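Local atomic coordinates of serine-pyruvate aminotransferase (agxt) (Sulfolobus solfataricus, PDB entry 3ZRR), a protein that probably transfers amino groups between serine or alanine and the keto acids pyruvate or glyoxylate, using pyridoxal 5'-phosphate as cofactor. Residues A[111-116]-A[143-148]; A[131-136]-A[160-165]. All coordinates share one frame; numbering follows the deposited sequence. Where two conformers were deposited one is given.

Contact 1: A[111-116]-A[143-148]; sequences GDYVKP and REPVKD. With CA (calcium ion), chain E.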
# COMPACT_ATOMS: atom_id res chain seq x y z
N GLY A 111 -25.41 -34.27 5.56
CA GLY A 111 -25.80 -33.30 4.54
C GLY A 111 -27.22 -32.77 4.70
O GLY A 111 -27.67 -31.96 3.89
N ASP A 112 -27.93 -33.24 5.72
CA ASP A 112 -29.27 -32.75 6.02
C ASP A 112 -29.13 -31.69 7.13
O ASP A 112 -28.02 -31.23 7.42
CB ASP A 112 -30.16 -33.90 6.49
CG ASP A 112 -31.60 -33.77 6.05
OD1 ASP A 112 -32.25 -32.72 6.30
OD2 ASP A 112 -32.08 -34.73 5.43
N TYR A 113 -30.24 -31.29 7.73
CA TYR A 113 -30.22 -30.36 8.83
C TYR A 113 -31.29 -30.77 9.85
O TYR A 113 -32.31 -31.37 9.48
CB TYR A 113 -30.46 -28.91 8.36
CG TYR A 113 -31.84 -28.68 7.82
CD1 TYR A 113 -32.14 -28.97 6.48
CD2 TYR A 113 -32.86 -28.17 8.63
CE1 TYR A 113 -33.41 -28.75 5.97
CE2 TYR A 113 -34.15 -27.95 8.12
CZ TYR A 113 -34.40 -28.25 6.79
OH TYR A 113 -35.65 -28.07 6.26
N VAL A 114 -31.07 -30.41 11.11
CA VAL A 114 -31.98 -30.75 12.20
C VAL A 114 -33.23 -29.88 12.09
O VAL A 114 -33.14 -28.64 12.11
CB VAL A 114 -31.28 -30.53 13.56
CG1 VAL A 114 -32.21 -30.94 14.74
CG2 VAL A 114 -30.01 -31.35 13.59
N LYS A 115 -34.38 -30.53 11.96
CA LYS A 115 -35.62 -29.76 11.77
C LYS A 115 -35.95 -29.03 13.04
O LYS A 115 -35.57 -29.49 14.13
CB LYS A 115 -36.80 -30.67 11.39
CG LYS A 115 -36.49 -31.70 10.30
CD LYS A 115 -36.42 -31.05 8.92
CE LYS A 115 -36.03 -32.03 7.80
NZ LYS A 115 -34.57 -32.23 7.77
N PRO A 116 -36.63 -27.87 12.93
CA PRO A 116 -37.05 -27.08 14.07
C PRO A 116 -37.85 -27.91 15.08
O PRO A 116 -37.69 -27.72 16.29
CB PRO A 116 -37.91 -25.99 13.44
CG PRO A 116 -37.36 -25.78 12.11
CD PRO A 116 -36.88 -27.15 11.66
N ARG A 143 -27.70 -24.49 5.16
CA ARG A 143 -28.19 -23.39 5.98
C ARG A 143 -29.30 -23.90 6.88
O ARG A 143 -30.30 -24.47 6.40
CB ARG A 143 -28.73 -22.26 5.09
CG ARG A 143 -29.20 -21.04 5.86
CD ARG A 143 -29.79 -19.95 4.95
NE ARG A 143 -30.75 -20.54 4.03
CZ ARG A 143 -30.71 -20.45 2.70
NH1 ARG A 143 -29.79 -19.72 2.08
NH2 ARG A 143 -31.62 -21.11 2.00
N GLU A 144 -29.13 -23.71 8.19
CA GLU A 144 -30.15 -24.07 9.19
C GLU A 144 -31.23 -22.99 9.23
O GLU A 144 -30.90 -21.80 9.23
CB GLU A 144 -29.51 -24.26 10.57
CG GLU A 144 -30.51 -24.59 11.69
CD GLU A 144 -30.91 -26.07 11.75
OE1 GLU A 144 -30.28 -26.96 11.12
OE2 GLU A 144 -31.86 -26.37 12.47
N PRO A 145 -32.53 -23.39 9.26
CA PRO A 145 -33.59 -22.39 9.35
C PRO A 145 -33.65 -21.86 10.78
O PRO A 145 -34.52 -22.26 11.57
CB PRO A 145 -34.87 -23.17 8.99
CG PRO A 145 -34.57 -24.56 9.33
CD PRO A 145 -33.06 -24.75 9.09
N VAL A 146 -32.70 -20.98 11.08
CA VAL A 146 -32.49 -20.54 12.46
C VAL A 146 -33.68 -19.79 13.01
O VAL A 146 -34.03 -20.00 14.18
CB VAL A 146 -31.16 -19.75 12.68
CG1 VAL A 146 -29.98 -20.62 12.28
CG2 VAL A 146 -31.16 -18.42 11.96
N LYS A 147 -34.30 -18.94 12.19
CA LYS A 147 -35.52 -18.22 12.60
C LYS A 147 -36.61 -19.20 13.02
O LYS A 147 -37.22 -19.01 14.07
CB LYS A 147 -36.05 -17.38 11.44
CG LYS A 147 -37.34 -16.63 11.73
CD LYS A 147 -38.07 -16.39 10.41
CE LYS A 147 -38.96 -15.18 10.45
NZ LYS A 147 -39.35 -14.81 9.04
N ASP A 148 -36.83 -20.24 12.22
CA ASP A 148 -37.90 -21.19 12.51
C ASP A 148 -37.58 -21.94 13.79
O ASP A 148 -38.47 -22.10 14.65
CB ASP A 148 -38.13 -22.17 11.36
CG ASP A 148 -38.63 -21.48 10.07
OD1 ASP A 148 -39.15 -20.33 10.11
OD2 ASP A 148 -38.52 -22.09 8.99
CA CA E . -40.05 -19.98 8.10
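Packing between Tyr113 and Pro145 and between Pro116 and Pro145 forms the apolar part of this contact. Pro145 comes obliquely to the CD2 and CE2 atoms of Tyr113, with Tyr113 CD2 3.5 Å from Pro145 CD. Its CG also meets CG of Pro116, the two rigid rings crossing at about a right angle. Pro116 CG then rests 3.8 Å from Asp148 CB, beside a side chain that points the same way.

The polar part centres on Glu144. Its chain bends at the second torsion (81°) and folds the carboxylate back to the loop, where OE1 sits at the Tyr113 ring edge and the two planes stand 81° apart. Glu144 OE2 comes within 2.6 Å of Val114 O, so close for two oxygens that the acid may carry a proton. OE1 accepts from Asn85, whose amide oxygen takes the N-H of Val114. Within the loop, Lys115 NZ lies over a face of the Tyr113 ring and bonds to Asp112 OD1 at 2.8 Å as a salt bridge, while the phenol hydroxyl is bonded to Glu295.

Asp148 grips the calcium ion with both oxygens, unevenly: OD1 at 2.2 Å and OD2 at 2.8 Å. Proline suits the starts of helices 116-125 and 146-153, where its missing N-H costs little; Pro145, centre of an inverse gamma turn, precedes the helix whose first turn carries Asp148, a ligand of the calcium ion.

Contact 2: A[131-136]-A[160-165]; sequences VALTHV and IVVDGV. With PXG (3-[O-phosphonopyridoxyl]--amino-benzoic acid), chain C.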
# COMPACT_ATOMS: atom_id res chain seq x y z
N VAL A 131 -28.72 -23.12 23.95
CA VAL A 131 -28.79 -23.84 22.69
C VAL A 131 -27.86 -23.19 21.64
O VAL A 131 -27.91 -21.98 21.43
CB VAL A 131 -30.24 -23.95 22.17
CG1 VAL A 131 -30.27 -24.69 20.83
CG2 VAL A 131 -31.10 -24.73 23.20
N ALA A 132 -27.00 -24.02 21.03
CA ALA A 132 -26.05 -23.55 20.01
C ALA A 132 -26.49 -24.01 18.63
O ALA A 132 -26.74 -25.20 18.43
CB ALA A 132 -24.62 -24.06 20.31
N LEU A 133 -26.58 -23.06 17.70
CA LEU A 133 -26.90 -23.33 16.29
C LEU A 133 -25.76 -22.87 15.37
O LEU A 133 -24.96 -22.00 15.74
CB LEU A 133 -28.19 -22.61 15.88
CG LEU A 133 -29.38 -22.69 16.85
CD1 LEU A 133 -30.51 -21.76 16.43
CD2 LEU A 133 -29.83 -24.12 16.92
N THR A 134 -25.70 -23.46 14.18
CA THR A 134 -24.81 -23.01 13.12
C THR A 134 -25.68 -22.51 11.97
O THR A 134 -26.41 -23.30 11.36
CB THR A 134 -23.97 -24.16 12.60
OG1 THR A 134 -23.38 -24.87 13.70
CG2 THR A 134 -22.90 -23.64 11.66
N HIS A 135 -25.62 -21.21 11.67
CA HIS A 135 -26.47 -20.66 10.61
C HIS A 135 -26.17 -21.31 9.26
O HIS A 135 -27.09 -21.86 8.61
CB HIS A 135 -26.31 -19.15 10.53
CG HIS A 135 -27.43 -18.46 9.79
ND1 HIS A 135 -27.59 -17.10 9.80
CD2 HIS A 135 -28.44 -18.96 9.03
CE1 HIS A 135 -28.64 -16.77 9.06
NE2 HIS A 135 -29.18 -17.88 8.59
N VAL A 136 -24.91 -21.29 8.84
CA VAL A 136 -24.48 -22.05 7.66
C VAL A 136 -23.33 -22.97 8.06
O VAL A 136 -22.32 -22.51 8.60
CB VAL A 136 -24.03 -21.13 6.51
CG1 VAL A 136 -23.29 -21.94 5.39
CG2 VAL A 136 -25.22 -20.38 5.92
N ILE A 160 -29.76 -18.58 23.61
CA ILE A 160 -29.58 -19.06 22.24
C ILE A 160 -28.36 -18.38 21.57
O ILE A 160 -28.29 -17.14 21.47
CB ILE A 160 -30.85 -18.86 21.38
CG1 ILE A 160 -32.03 -19.68 21.95
CG2 ILE A 160 -30.62 -19.32 19.94
CD1 ILE A 160 -33.41 -19.18 21.47
N VAL A 161 -27.42 -19.20 21.12
CA VAL A 161 -26.26 -18.70 20.40
C VAL A 161 -26.24 -19.24 18.97
O VAL A 161 -26.56 -20.42 18.74
CB VAL A 161 -24.93 -19.02 21.13
CG1 VAL A 161 -24.79 -20.50 21.41
CG2 VAL A 161 -23.71 -18.51 20.32
N VAL A 162 -25.88 -18.38 18.02
CA VAL A 162 -25.82 -18.72 16.60
C VAL A 162 -24.43 -18.41 16.04
O VAL A 162 -24.00 -17.26 16.08
CB VAL A 162 -26.89 -17.97 15.74
CG1 VAL A 162 -26.83 -18.43 14.26
CG2 VAL A 162 -28.31 -18.16 16.32
N ASP A 163 -23.76 -19.45 15.55
CA ASP A 163 -22.53 -19.29 14.76
C ASP A 163 -22.90 -18.84 13.33
O ASP A 163 -23.42 -19.64 12.54
CB ASP A 163 -21.74 -20.61 14.77
CG ASP A 163 -20.60 -20.64 13.77
OD1 ASP A 163 -20.30 -19.61 13.10
OD2 ASP A 163 -20.01 -21.75 13.67
N GLY A 164 -22.64 -17.57 13.03
CA GLY A 164 -22.91 -16.98 11.70
C GLY A 164 -21.63 -16.67 10.92
O GLY A 164 -21.62 -15.79 10.05
N VAL A 165 -20.55 -17.39 11.22
CA VAL A 165 -19.29 -17.18 10.50
C VAL A 165 -19.48 -17.20 8.96
O VAL A 165 -18.97 -16.31 8.26
CB VAL A 165 -18.18 -18.16 10.93
CG1 VAL A 165 -16.98 -18.12 9.97
CG2 VAL A 165 -17.70 -17.86 12.38
N1 PXG C . -17.80 -21.64 12.32
C2 PXG C . -17.94 -21.71 10.97
C2A PXG C . -19.31 -21.91 10.37
C3 PXG C . -16.80 -21.58 10.16
O3 PXG C . -16.97 -21.64 8.81
C5 PXG C . -15.43 -21.32 12.10
C6 PXG C . -16.59 -21.44 12.90
C5A PXG C . -14.07 -21.12 12.77
OP4 PXG C . -13.59 -19.81 12.42
P PXG C . -12.07 -19.43 12.63
OP1 PXG C . -12.05 -17.98 12.23
OP2 PXG C . -11.29 -20.39 11.74
OP3 PXG C . -11.88 -19.72 14.10
C4 PXG C . -15.55 -21.38 10.72
C4A PXG C . -14.29 -21.22 9.87
C7 PXG C . -12.72 -24.79 5.14
C8 PXG C . -12.51 -23.78 6.23
O2 PXG C . -12.15 -25.91 5.23
C9 PXG C . -13.60 -23.16 6.85
C10 PXG C . -13.39 -22.22 7.87
C11 PXG C . -12.08 -21.93 8.23
C12 PXG C . -10.98 -22.55 7.61
C13 PXG C . -11.21 -23.48 6.61
O8 PXG C . -13.45 -24.46 4.17
N9 PXG C . -14.43 -21.61 8.48
O HOH W 1 -21.18 -23.97 14.76
O HOH W 2 -22.35 -20.08 9.82
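The Asp163 carboxylate, with CG2 of Thr134 running alongside near its OD2, meets the edge of the pyridine ring of the bound cofactor adduct PXG. Asp163 OD2 lies close to the ring plane, 2.6 Å from N1 of PXG, while the carboxylate itself is turned nearly square to the ring. An acid at this nitrogen is characteristic of fold-type I aminotransferases and would probably stabilise a protonated ring nitrogen. One ring face is covered by the two methyls of Val165, with CG1 3.5 Å from C3 of PXG; a branched, apolar side chain suits such a flat surface. At the methyl-bearing edge, Val136 O approaches C2A.

The first torsion of Asp163 (169°) places CG opposite the backbone N and carries the carboxylate forward past the strand end. There Asp163 OD1 accepts from Val165 N at 2.9 Å, an Asx turn that ties the acid to the residue over the ring. Water 1 donates to Asp163 OD2 and also bonds Thr134 OG1. With an alanine here, the ring nitrogen would probably be left without its carboxylate mate, and Val165 N and the water without their acceptors.

Behind this site the strands are parallel neighbours at the centre of the large sheet, joined through helix 146-153 as a beta-alpha-beta unit of the aminotransferase domain. Val161 N donates to Val131 O, Leu133 N to Val161 O, Asp163 N to Leu133 O and His135 N to Asp163 O, each at 2.8 Å. Val131, Leu133 and Ile160 pack on that helix, with Val162 on the same face, Leu133 CD1 standing 4.2 Å from Val162 CG2. Ala132 and Val161 lie on the other face. Just past the end of its strand, His135 lays CB against Val162 CG1, and water 2 links Val136 N to Asp163 O.

How the contacts relate
Contacts 1 and 2, whose centres are 11 Å apart, meet where the chain leaves strand 128-134 and returns through strand 142-143. Glu144 N lies 2.8 Å from His135 O, a probable hydrogen bond, and Glu144 CB packs on Thr134 O, 3.3 Å away. Val146 CG1 adds a touch on His135 CA. Helix 146-153, begun in contact 1, leads on to strand 157-163 of contact 2, and the four segments alternate along the sequence. Their sites differ: Asp163 reaches the bound cofactor adduct PXG, whereas the side chain of Glu144 stays about 10 Å from the same adduct, and the calcium ion on Asp148 is about 11 Å from the side chain of His135.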